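Local atomic coordinates of uncharacterized protein Sortase B (Clostridium perfringens, PDB entry 5YFK), a protein that is a class B sortase, a cysteine transpeptidase that probably joins sorted surface proteins to the cell wall. Residues I94-E99 / S106-Y111; I152-Q157 / V219-E224. The protein carries 1 engineered substitution. One frame throughout, in Å; residues are numbered along the deposited sequence.

Contact 1: I94-E99 / S106-Y111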
loop_
_atom_site.group_PDB
_atom_site.type_symbol
_atom_site.label_atom_id
_atom_site.label_comp_id
_atom_site.label_asym_id
_atom_site.label_seq_id
_atom_site.Cartn_x
_atom_site.Cartn_y
_atom_site.Cartn_z
ATOM N N ILE A 94 8.530 0.199 -2.489
ATOM C CA ILE A 94 7.240 -0.124 -1.854
ATOM C C ILE A 94 7.047 -1.635 -1.919
ATOM O O ILE A 94 7.250 -2.246 -2.983
ATOM C CB ILE A 94 6.085 0.551 -2.579
ATOM C CG1 ILE A 94 6.354 2.050 -2.736
ATOM C CG2 ILE A 94 4.774 0.303 -1.832
ATOM C CD1 ILE A 94 6.702 2.800 -1.468
ATOM N N PHE A 95 6.817 -2.258 -0.766
ATOM C CA PHE A 95 6.755 -3.724 -0.723
ATOM C C PHE A 95 5.606 -4.283 0.076
ATOM O O PHE A 95 5.178 -3.728 1.091
ATOM C CB PHE A 95 8.090 -4.329 -0.257
ATOM C CG PHE A 95 8.495 -3.942 1.134
ATOM C CD1 PHE A 95 9.239 -2.808 1.363
ATOM C CD2 PHE A 95 8.157 -4.737 2.216
ATOM C CE1 PHE A 95 9.554 -2.417 2.656
ATOM C CE2 PHE A 95 8.542 -4.397 3.499
ATOM C CZ PHE A 95 9.322 -3.282 3.705
ATOM N N VAL A 96 5.099 -5.400 -0.428
ATOM C CA VAL A 96 4.055 -6.159 0.241
ATOM C C VAL A 96 4.685 -7.129 1.243
ATOM O O VAL A 96 5.806 -7.637 1.054
ATOM C CB VAL A 96 3.117 -6.892 -0.757
ATOM C CG1 VAL A 96 3.905 -7.752 -1.725
ATOM C CG2 VAL A 96 2.058 -7.708 -0.020
ATOM N N ASP A 97 4.000 -7.294 2.360
ATOM C CA ASP A 97 4.457 -8.173 3.424
ATOM C C ASP A 97 4.929 -9.505 2.874
ATOM O O ASP A 97 4.226 -10.133 2.073
ATOM C CB ASP A 97 3.313 -8.424 4.401
ATOM C CG ASP A 97 3.785 -9.003 5.724
ATOM O OD1 ASP A 97 3.911 -8.241 6.709
ATOM O OD2 ASP A 97 4.162 -10.183 5.743
ATOM N N SER A 98 6.105 -9.952 3.327
ATOM C CA SER A 98 6.696 -11.198 2.797
ATOM C C SER A 98 5.842 -12.436 3.100
ATOM O O SER A 98 5.880 -13.393 2.336
ATOM C CB SER A 98 8.095 -11.403 3.385
ATOM O OG SER A 98 8.021 -11.477 4.804
ATOM N N GLU A 99 4.958 -12.326 4.094
ATOM C CA GLU A 99 4.083 -13.433 4.504
ATOM C C GLU A 99 2.724 -13.406 3.770
ATOM O O GLU A 99 1.986 -14.383 3.804
ATOM C CB GLU A 99 3.855 -13.407 6.019
ATOM C CG GLU A 99 5.123 -13.395 6.858
ATOM C CD GLU A 99 6.147 -14.421 6.385
ATOM O OE1 GLU A 99 7.263 -14.024 5.947
ATOM O OE2 GLU A 99 5.805 -15.623 6.383
ATOM N N SER A 106 -7.069 -12.030 3.133
ATOM C CA SER A 106 -8.098 -10.976 3.180
ATOM C C SER A 106 -7.520 -9.569 3.472
ATOM O O SER A 106 -8.203 -8.564 3.269
ATOM C CB SER A 106 -9.202 -11.344 4.184
ATOM O OG SER A 106 -10.201 -12.132 3.547
ATOM N N ASN A 107 -6.273 -9.501 3.940
ATOM C CA ASN A 107 -5.599 -8.198 4.179
ATOM C C ASN A 107 -4.274 -8.196 3.449
ATOM O O ASN A 107 -3.395 -8.984 3.771
ATOM C CB ASN A 107 -5.359 -7.978 5.660
ATOM C CG ASN A 107 -4.819 -6.594 5.984
ATOM O OD1 ASN A 107 -4.830 -5.672 5.143
ATOM N ND2 ASN A 107 -4.377 -6.428 7.225
ATOM N N ILE A 108 -4.163 -7.325 2.461
ATOM C CA ILE A 108 -2.913 -7.122 1.739
ATOM C C ILE A 108 -2.180 -5.985 2.451
ATOM O O ILE A 108 -2.693 -4.871 2.567
ATOM C CB ILE A 108 -3.190 -6.759 0.282
ATOM C CG1 ILE A 108 -4.030 -7.865 -0.377
ATOM C CG2 ILE A 108 -1.868 -6.512 -0.462
ATOM C CD1 ILE A 108 -4.714 -7.459 -1.665
ATOM N N VAL A 109 -0.967 -6.267 2.901
ATOM C CA VAL A 109 -0.263 -5.300 3.727
ATOM C C VAL A 109 0.953 -4.796 3.013
ATOM O O VAL A 109 1.806 -5.581 2.581
ATOM C CB VAL A 109 0.150 -5.918 5.078
ATOM C CG1 VAL A 109 1.018 -4.957 5.875
ATOM C CG2 VAL A 109 -1.088 -6.303 5.861
ATOM N N VAL A 110 1.031 -3.471 2.868
ATOM C CA VAL A 110 2.053 -2.864 2.050
ATOM C C VAL A 110 2.793 -1.802 2.870
ATOM O O VAL A 110 2.155 -0.993 3.560
ATOM C CB VAL A 110 1.433 -2.236 0.773
ATOM C CG1 VAL A 110 2.476 -1.570 -0.096
ATOM C CG2 VAL A 110 0.666 -3.286 -0.012
ATOM N N TYR A 111 4.117 -1.774 2.706
ATOM C CA TYR A 111 5.019 -0.888 3.449
ATOM C C TYR A 111 5.761 0.028 2.501
ATOM O O TYR A 111 6.099 -0.339 1.352
ATOM C CB TYR A 111 6.060 -1.691 4.227
ATOM C CG TYR A 111 5.522 -2.711 5.179
ATOM C CD1 TYR A 111 5.188 -3.986 4.747
ATOM C CD2 TYR A 111 5.329 -2.399 6.519
ATOM C CE1 TYR A 111 4.712 -4.928 5.638
ATOM C CE2 TYR A 111 4.687 -3.280 7.371
ATOM C CZ TYR A 111 4.451 -4.559 6.932
ATOM O OH TYR A 111 3.942 -5.477 7.789
#

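Contact 2: I152-Q157 / V219-E224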
loop_
_atom_site.group_PDB
_atom_site.type_symbol
_atom_site.label_atom_id
_atom_site.label_comp_id
_atom_site.label_asym_id
_atom_site.label_seq_id
_atom_site.Cartn_x
_atom_site.Cartn_y
_atom_site.Cartn_z
ATOM N N ILE A 152 -10.653 3.971 1.317
ATOM C CA ILE A 152 -10.025 4.184 2.626
ATOM C C ILE A 152 -11.099 4.438 3.647
ATOM O O ILE A 152 -11.960 5.310 3.430
ATOM C CB ILE A 152 -9.094 5.408 2.596
ATOM C CG1 ILE A 152 -7.886 5.091 1.714
ATOM C CG2 ILE A 152 -8.653 5.765 4.013
ATOM C CD1 ILE A 152 -7.063 6.299 1.334
ATOM N N PHE A 153 -11.055 3.688 4.739
ATOM C CA PHE A 153 -12.047 3.823 5.823
ATOM C C PHE A 153 -11.388 4.106 7.187
ATOM O O PHE A 153 -12.069 4.392 8.175
ATOM C CB PHE A 153 -12.983 2.601 5.871
ATOM C CG PHE A 153 -12.323 1.321 6.283
ATOM C CD1 PHE A 153 -12.155 1.014 7.619
ATOM C CD2 PHE A 153 -11.699 0.510 5.324
ATOM C CE1 PHE A 153 -11.437 -0.103 8.004
ATOM C CE2 PHE A 153 -11.088 -0.671 5.696
ATOM C CZ PHE A 153 -11.010 -1.011 7.043
ATOM N N SER A 154 -10.087 3.871 7.274
ATOM C CA SER A 154 -9.378 4.076 8.556
ATOM C C SER A 154 -8.051 4.767 8.334
ATOM O O SER A 154 -7.282 4.371 7.470
ATOM C CB SER A 154 -9.143 2.755 9.275
ATOM O OG SER A 154 -8.476 2.981 10.517
ATOM N N VAL A 155 -7.717 5.718 9.201
ATOM C CA VAL A 155 -6.377 6.270 9.261
ATOM C C VAL A 155 -6.001 6.462 10.734
ATOM O O VAL A 155 -6.837 6.829 11.552
ATOM C CB VAL A 155 -6.246 7.646 8.542
ATOM C CG1 VAL A 155 -7.224 8.674 9.127
ATOM C CG2 VAL A 155 -4.830 8.172 8.659
ATOM N N TYR A 156 -4.811 6.012 11.093
ATOM C CA TYR A 156 -4.323 6.149 12.466
ATOM C C TYR A 156 -2.809 6.117 12.584
ATOM O O TYR A 156 -2.101 5.699 11.660
ATOM C CB TYR A 156 -4.983 5.104 13.397
ATOM C CG TYR A 156 -4.691 3.654 13.075
ATOM C CD1 TYR A 156 -5.484 2.945 12.162
ATOM C CD2 TYR A 156 -3.613 2.993 13.659
ATOM C CE1 TYR A 156 -5.218 1.629 11.855
ATOM C CE2 TYR A 156 -3.394 1.645 13.435
ATOM C CZ TYR A 156 -4.149 0.988 12.483
ATOM O OH TYR A 156 -3.891 -0.328 12.190
ATOM N N GLN A 157 -2.296 6.475 13.761
ATOM C CA GLN A 157 -0.889 6.240 14.005
ATOM C C GLN A 157 -0.696 5.696 15.398
ATOM O O GLN A 157 -1.521 5.916 16.301
ATOM C CB GLN A 157 -0.030 7.489 13.756
ATOM C CG GLN A 157 -0.479 8.752 14.451
ATOM C CD GLN A 157 0.410 9.961 14.134
ATOM O OE1 GLN A 157 1.145 9.986 13.142
ATOM N NE2 GLN A 157 0.449 10.889 15.054
ATOM N N VAL A 219 -0.885 4.546 9.451
ATOM C CA VAL A 219 -1.575 3.410 8.832
ATOM C C VAL A 219 -2.826 3.917 8.122
ATOM O O VAL A 219 -3.605 4.667 8.691
ATOM C CB VAL A 219 -1.994 2.343 9.867
ATOM C CG1 VAL A 219 -2.521 1.079 9.190
ATOM C CG2 VAL A 219 -0.844 2.007 10.805
ATOM N N VAL A 220 -3.019 3.461 6.886
ATOM C CA VAL A 220 -4.255 3.639 6.174
ATOM C C VAL A 220 -4.830 2.275 5.756
ATOM O O VAL A 220 -4.098 1.386 5.344
ATOM C CB VAL A 220 -4.082 4.529 4.927
ATOM C CG1 VAL A 220 -5.368 4.536 4.111
ATOM C CG2 VAL A 220 -3.740 5.962 5.349
ATOM N N VAL A 221 -6.096 2.055 6.088
ATOM C CA VAL A 221 -6.776 0.805 5.728
ATOM C C VAL A 221 -7.979 1.117 4.835
ATOM O O VAL A 221 -8.741 2.067 5.071
ATOM C CB VAL A 221 -7.242 0.018 6.978
ATOM C CG1 VAL A 221 -7.514 -1.430 6.636
ATOM C CG2 VAL A 221 -6.187 0.088 8.095
ATOM N N ALA A 222 -8.122 0.316 3.786
ATOM C CA ALA A 222 -9.116 0.544 2.739
ATOM C C ALA A 222 -9.751 -0.798 2.365
ATOM O O ALA A 222 -9.132 -1.863 2.548
ATOM C CB ALA A 222 -8.438 1.155 1.517
ATOM N N LYS A 223 -11.026 -0.753 2.002
ATOM C CA LYS A 223 -11.751 -1.941 1.539
ATOM C C LYS A 223 -12.042 -1.947 0.062
ATOM O O LYS A 223 -12.370 -0.916 -0.541
ATOM C CB LYS A 223 -13.073 -2.123 2.293
ATOM C CG LYS A 223 -14.052 -0.999 2.101
ATOM C CD LYS A 223 -15.429 -1.427 2.564
ATOM C CE LYS A 223 -16.255 -2.071 1.465
ATOM N NZ LYS A 223 -17.547 -2.600 1.994
ATOM N N GLU A 224 -12.040 -3.144 -0.509
ATOM C CA GLU A 224 -12.237 -3.277 -1.943
ATOM C C GLU A 224 -13.676 -2.963 -2.276
ATOM O O GLU A 224 -14.587 -3.426 -1.592
ATOM C CB GLU A 224 -11.877 -4.654 -2.445
ATOM C CG GLU A 224 -11.835 -4.680 -3.957
ATOM C CD GLU A 224 -11.247 -5.950 -4.508
ATOM O OE1 GLU A 224 -10.823 -6.842 -3.727
ATOM O OE2 GLU A 224 -11.173 -6.016 -5.750
#

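Contact 1: I94-E99 / S106-Y111
F95 and Y111 face each other as a hydrogen-bonded antiparallel pair, and their rings lie on the same side of the sheet. CG of F95 lies between its backbone N and carbonyl carbon (chi1 62°), which carries the ring toward Y111 until CB of Y111 sits over one face, 3.9 Å from the F95 ring centroid, in a CH-pi contact. The ring planes are tilted by 25° and displaced, so there is little face-to-face stacking between them. The Y111 side chain lies alongside that of D97, pointing the same way, and its OH donates to D97 OD1 (3.0 Å) on the anti lone pair. The other oxygen, OD2, accepts from E99 N at 2.8 Å and closes an Asx turn, so both ends of the carboxylate are held just where the strand gives way to the loop. On the face carrying V96 and V110, V96 CG2 meets CG2 of I108 at 4.1 Å, while I94 CG2 presses against V110 CG1, a tight 3.4 Å. D97 N also bonds to V109 O, at 2.8 Å. Within the mixed sheet of the sortase domain, strand 67-72 flanks 94-96, with V71 touched by F95, and strand 203-210 flanks 107-111, with I207 touched by V109 and Y111.

Contact 2: I152-Q157 / V219-E224
I152-Q157 and V219-E224 run antiparallel, their axes 160° apart, with a classic beta bulge where F153 and S154 both face V221. The carbonyl oxygen of V221 accepts from both bulge amides, F153 N at 2.8 Å and S154 N at 3.1 Å; the first lies in the carbonyl plane and the second is tilted 17° from it. At the bulge, CG of F153 lies between its backbone N and carbonyl carbon (chi1 68°), and the ring leans over the partner strand, bringing one face over V221 O, setting CZ 3.5 Å from V221 CG1, and placing K223 N at its edge. Y156 adopts a similar first torsion and lays its ring beside V219, whose CB stands over the ring face, 3.8 Å from the centroid, in a CH-pi contact. The two methyls of V219 straddle the CZ end of the ring, CG1 meeting OH at 3.6 Å and CG2 lying nearer CE2. S154 lies between these aromatic side chains, its CB against CB of V221. The opposite face is aliphatic: V220 CG1 reaches both CG1 and CG2 of I152 at 3.5 Å, and V220 CG2 packs on V155 CG2. Y156 OH and S154 OG are both hydrogen-bonded to Q184, through its side-chain OE1 and backbone O respectively, while K223 NZ leads away to a hydrogen bond with I195 O and a salt bridge with D201. Cross-strand adhesion therefore rests on backbone bonds and apolar surface, and the buried polar side-chain ends of S154 and Y156 are satisfied by helix 174-186 beyond the two strands.

The two contacts follow one another in sequence: 94-99 and 106-111 form a local hairpin, whereas 152-157 and 219-224 are joined by a long excursion containing helices 160-166 and 174-186 and strand 203-210. Their centres lie 14 Å apart and their nearest atoms about 5 Å, without touching. Both belong to one mixed sheet of the sortase fold, and strand 203-210 lies between them, pairing with 107-111 and 216-225. That intervening strand carries S209, the engineered replacement at the predicted nucleophile position. The F95 side chain is about 7 Å from that of the predicted catalytic H113, and V219 about 5 Å from the predicted stabiliser R217, side chain to side chain, so both contacts border the probable active site.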